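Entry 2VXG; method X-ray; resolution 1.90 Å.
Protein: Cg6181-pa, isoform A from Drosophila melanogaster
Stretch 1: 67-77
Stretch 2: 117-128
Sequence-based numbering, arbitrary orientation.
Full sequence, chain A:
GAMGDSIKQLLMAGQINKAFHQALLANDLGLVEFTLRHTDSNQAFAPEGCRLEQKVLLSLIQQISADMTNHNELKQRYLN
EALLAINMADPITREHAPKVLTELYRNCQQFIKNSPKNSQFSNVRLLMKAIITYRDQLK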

# COMPACT_ATOMS: atom_id res chain seq x y z
N ASP A 67 9.23 -1.65 4.47
CA ASP A 67 9.64 -1.47 5.82
C ASP A 67 8.50 -1.75 6.76
O ASP A 67 7.72 -0.86 7.08
CB ASP A 67 10.17 -0.04 6.05
CG ASP A 67 10.56 0.20 7.48
OD1 ASP A 67 10.85 -0.78 8.21
OD2 ASP A 67 10.59 1.39 7.88
N MET A 68 8.46 -2.99 7.26
CA MET A 68 7.41 -3.47 8.13
C MET A 68 7.89 -3.65 9.58
O MET A 68 7.32 -4.47 10.33
CB MET A 68 6.89 -4.82 7.60
CG MET A 68 6.40 -4.73 6.15
SD MET A 68 5.74 -6.27 5.45
CE MET A 68 4.26 -6.46 6.44
N THR A 69 8.90 -2.89 9.99
CA THR A 69 9.36 -2.93 11.39
C THR A 69 8.32 -2.31 12.37
O THR A 69 8.18 -2.77 13.51
CB THR A 69 10.80 -2.34 11.56
OG1 THR A 69 10.87 -1.03 11.01
CG2 THR A 69 11.82 -3.22 10.82
N ASN A 70 7.58 -1.31 11.91
CA ASN A 70 6.40 -0.84 12.62
C ASN A 70 5.18 -0.91 11.71
O ASN A 70 4.45 0.06 11.49
CB ASN A 70 6.61 0.58 13.20
CG ASN A 70 5.68 0.88 14.41
OD1 ASN A 70 5.70 0.17 15.42
ND2 ASN A 70 4.86 1.92 14.28
N HIS A 71 4.96 -2.12 11.20
CA HIS A 71 3.70 -2.50 10.57
C HIS A 71 2.54 -2.47 11.56
O HIS A 71 2.69 -2.89 12.71
CB HIS A 71 3.81 -3.91 9.96
CG HIS A 71 2.73 -4.22 8.98
ND1 HIS A 71 2.57 -3.53 7.79
CD2 HIS A 71 1.75 -5.16 9.00
CE1 HIS A 71 1.55 -4.03 7.12
NE2 HIS A 71 1.02 -5.01 7.84
N ASN A 72 1.38 -2.00 11.10
CA ASN A 72 0.17 -1.86 11.92
C ASN A 72 -1.12 -2.10 11.12
O ASN A 72 -1.07 -2.36 9.92
CB ASN A 72 0.15 -0.46 12.56
CG ASN A 72 0.37 0.66 11.56
OD1 ASN A 72 -0.10 0.62 10.41
ND2 ASN A 72 1.06 1.71 12.02
N GLU A 73 -2.27 -2.00 11.79
CA GLU A 73 -3.59 -2.17 11.18
C GLU A 73 -3.85 -1.20 10.02
O GLU A 73 -4.35 -1.58 8.95
CB GLU A 73 -4.69 -1.98 12.22
CG GLU A 73 -5.84 -3.00 12.10
CD GLU A 73 -7.07 -2.62 12.91
OE1 GLU A 73 -7.45 -1.42 12.89
OE2 GLU A 73 -7.68 -3.51 13.56
N LEU A 74 -3.52 0.07 10.21
CA LEU A 74 -3.74 1.02 9.13
C LEU A 74 -3.02 0.53 7.86
O LEU A 74 -3.65 0.33 6.81
CB LEU A 74 -3.34 2.43 9.55
CG LEU A 74 -3.31 3.44 8.40
CD1 LEU A 74 -4.67 3.50 7.72
CD2 LEU A 74 -2.79 4.81 8.85
N LYS A 75 -1.71 0.27 7.96
CA LYS A 75 -0.94 -0.12 6.80
C LYS A 75 -1.34 -1.53 6.29
O LYS A 75 -1.34 -1.76 5.07
CB LYS A 75 0.59 -0.00 7.07
CG LYS A 75 1.06 1.48 7.10
CD LYS A 75 2.60 1.67 7.26
CE LYS A 75 3.08 1.10 8.62
NZ LYS A 75 4.53 1.32 8.90
N GLN A 76 -1.68 -2.43 7.21
CA GLN A 76 -2.11 -3.78 6.81
C GLN A 76 -3.38 -3.70 6.02
O GLN A 76 -3.53 -4.32 4.99
CB GLN A 76 -2.38 -4.70 7.99
CG GLN A 76 -2.75 -6.18 7.59
CD GLN A 76 -1.79 -6.81 6.57
OE1 GLN A 76 -0.60 -6.54 6.59
NE2 GLN A 76 -2.32 -7.66 5.66
N ARG A 77 -4.32 -2.92 6.54
CA ARG A 77 -5.61 -2.77 5.90
C ARG A 77 -5.46 -2.16 4.51
O ARG A 77 -6.11 -2.61 3.56
CB ARG A 77 -6.55 -1.97 6.82
CG ARG A 77 -7.99 -2.00 6.42
CD ARG A 77 -8.39 -0.81 5.58
NE ARG A 77 -8.28 0.44 6.35
CZ ARG A 77 -9.10 1.47 6.24
NH1 ARG A 77 -10.15 1.43 5.40
NH2 ARG A 77 -8.88 2.55 7.00
N LYS A 117 5.16 -12.32 17.35
CA LYS A 117 4.13 -11.87 18.30
C LYS A 117 3.32 -10.66 17.84
O LYS A 117 2.38 -10.31 18.52
CB LYS A 117 4.75 -11.54 19.67
CG LYS A 117 5.58 -12.63 20.31
CD LYS A 117 4.83 -13.92 20.59
CE LYS A 117 5.84 -15.05 20.87
NZ LYS A 117 6.66 -15.42 19.64
N ASN A 118 3.69 -10.02 16.72
CA ASN A 118 2.99 -8.84 16.22
C ASN A 118 1.51 -9.07 15.95
O ASN A 118 1.12 -10.14 15.51
CB ASN A 118 3.63 -8.34 14.91
CG ASN A 118 3.21 -6.92 14.54
OD1 ASN A 118 2.21 -6.69 13.84
ND2 ASN A 118 4.02 -5.96 14.95
N SER A 119 0.72 -8.02 16.20
CA SER A 119 -0.73 -8.04 16.05
C SER A 119 -1.22 -8.44 14.64
O SER A 119 -2.28 -9.04 14.48
CB SER A 119 -1.28 -6.66 16.39
OG SER A 119 -2.68 -6.63 16.31
N GLN A 120 -0.44 -8.06 13.63
CA GLN A 120 -0.79 -8.36 12.25
C GLN A 120 -0.23 -9.70 11.73
O GLN A 120 -0.33 -9.97 10.54
CB GLN A 120 -0.35 -7.20 11.37
CG GLN A 120 -0.94 -5.85 11.82
CD GLN A 120 -2.45 -5.86 11.85
OE1 GLN A 120 -3.06 -5.86 12.93
NE2 GLN A 120 -3.07 -5.89 10.68
N PHE A 121 0.32 -10.54 12.61
CA PHE A 121 0.98 -11.80 12.19
C PHE A 121 0.10 -12.68 11.27
O PHE A 121 0.52 -13.00 10.16
CB PHE A 121 1.44 -12.59 13.43
CG PHE A 121 2.13 -13.89 13.13
CD1 PHE A 121 3.48 -13.92 12.79
CD2 PHE A 121 1.47 -15.11 13.30
CE1 PHE A 121 4.13 -15.12 12.56
CE2 PHE A 121 2.13 -16.32 13.07
CZ PHE A 121 3.48 -16.31 12.71
N SER A 122 -1.10 -13.04 11.72
CA SER A 122 -1.95 -13.98 10.98
C SER A 122 -2.55 -13.28 9.76
O SER A 122 -2.73 -13.90 8.73
CB SER A 122 -3.04 -14.59 11.88
OG SER A 122 -2.42 -15.39 12.86
N ASN A 123 -2.79 -11.98 9.89
CA ASN A 123 -3.26 -11.17 8.78
C ASN A 123 -2.25 -11.17 7.62
O ASN A 123 -2.62 -11.33 6.46
CB ASN A 123 -3.56 -9.74 9.25
CG ASN A 123 -4.60 -9.70 10.36
OD1 ASN A 123 -5.79 -9.60 10.09
ND2 ASN A 123 -4.15 -9.89 11.61
N VAL A 124 -0.97 -11.03 7.96
CA VAL A 124 0.08 -11.09 6.94
C VAL A 124 0.19 -12.52 6.38
O VAL A 124 0.37 -12.71 5.16
CB VAL A 124 1.41 -10.57 7.48
CG1 VAL A 124 2.58 -10.87 6.53
CG2 VAL A 124 1.32 -9.06 7.76
N ARG A 125 0.06 -13.54 7.24
CA ARG A 125 0.08 -14.90 6.74
C ARG A 125 -1.08 -15.16 5.76
O ARG A 125 -0.89 -15.79 4.73
CB ARG A 125 0.08 -15.93 7.88
CG ARG A 125 1.37 -15.94 8.73
CD ARG A 125 1.17 -16.93 9.90
NE ARG A 125 1.23 -18.30 9.41
CZ ARG A 125 0.51 -19.33 9.87
NH1 ARG A 125 -0.35 -19.18 10.87
NH2 ARG A 125 0.66 -20.53 9.31
N LEU A 126 -2.24 -14.59 6.05
CA LEU A 126 -3.36 -14.73 5.15
C LEU A 126 -3.08 -13.96 3.86
O LEU A 126 -3.45 -14.42 2.77
CB LEU A 126 -4.63 -14.14 5.80
CG LEU A 126 -5.88 -14.21 4.91
CD1 LEU A 126 -6.24 -15.65 4.67
CD2 LEU A 126 -7.01 -13.44 5.56
N LEU A 127 -2.51 -12.77 3.98
CA LEU A 127 -2.14 -12.02 2.81
C LEU A 127 -1.21 -12.79 1.87
O LEU A 127 -1.39 -12.71 0.66
CB LEU A 127 -1.62 -10.62 3.18
CG LEU A 127 -1.26 -9.64 2.04
CD1 LEU A 127 -2.44 -8.86 1.44
CD2 LEU A 127 -0.18 -8.63 2.51
N MET A 128 -0.24 -13.53 2.43
CA MET A 128 0.72 -14.34 1.68
C MET A 128 0.02 -15.46 0.90
O MET A 128 0.34 -15.72 -0.26
CB MET A 128 1.78 -14.89 2.64
CG MET A 128 2.71 -13.83 3.22
SD MET A 128 3.72 -14.40 4.58
CE MET A 128 2.95 -13.71 6.03

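What holds the two stretches together, given that both begin as loops and end as helices? Packing does, because no hydrogen bond crosses between them. The helices 73-77 and 121-128 run in nearly the same direction, their axes 12° apart and 11.0 Å apart at closest approach. The CA atoms of Asn72 and Gln120, the residues that precede them, are nearest each other across the stretches, 6.6 Å apart, so the two stretches enter their helices side by side. The surface buried is modest, 366 Å² with both sides summed, and Gln76 and Gln120 contribute the largest shares.

How does Gln120 fill the space between the stretches? Its CA-to-CB bond points toward stretch 1, and with chi1 and chi2 both m the side chain lies along the start of the neighbouring helix. Its CG is 3.8 Å from Asn72 C, and its NE2 is 3.8 Å from Glu73 CA. The tightest approach is Gln120 NE2 to Gln76 CB, 3.0 Å, a short contact between an amide nitrogen and a carbon, and therefore one of packing. At the other end of the same side chain, Gln120 CB meets the edge of the His71 ring, near its plane, at 3.8 Å from His71 CD2.

What packs around Val124 and its helix? Val124 CG2 is the common point: it lies 4.1 Å from Met68 CE, the apolar pair of the contact, 4.1 Å from His71 NE2 and 3.4 Å from Gln76 OE1. One methyl group thus touches a thioether side chain, a ring and an amide. Gln76 also meets the residues before and beyond Val124 on the second helix: its CG is 4.0 Å from Asn123 CB and its NE2 3.9 Å from Leu127 CB. The 3.8 Å between Gln76 NE2 and Asn123 O is a contact without a hydrogen bond; that nitrogen is satisfied elsewhere in the structure.

Where, then, do the polar groups find their partners? Largely within their own stretches. His71 NE2 donates to Gln76 OE1 at 2.6 Å, a short bond that ties the loop to the first helix and joins two of the side chains that pack on Val124. Asn72 caps that helix: Lys75 N donates to Asn72 OD1 at 3.0 Å with an angle of 170°, giving an otherwise free amide of the first turn an acceptor. Lys75 turns its far end away from stretch 2, and its NZ donates to Asn70 O at 2.9 Å. In stretch 2, a type I turn from Asn118 to Phe121 leads into the helix, closed by Phe121 N to Asn118 O at 3.0 Å. Gln120 N also donates to Asn118 OD1, at 3.0 Å and 168°, which helps fix the backbone of Gln120 where its side chain sets out toward the first stretch. These bonds order each stretch internally, while the contact between them rests on the fit of their side chains.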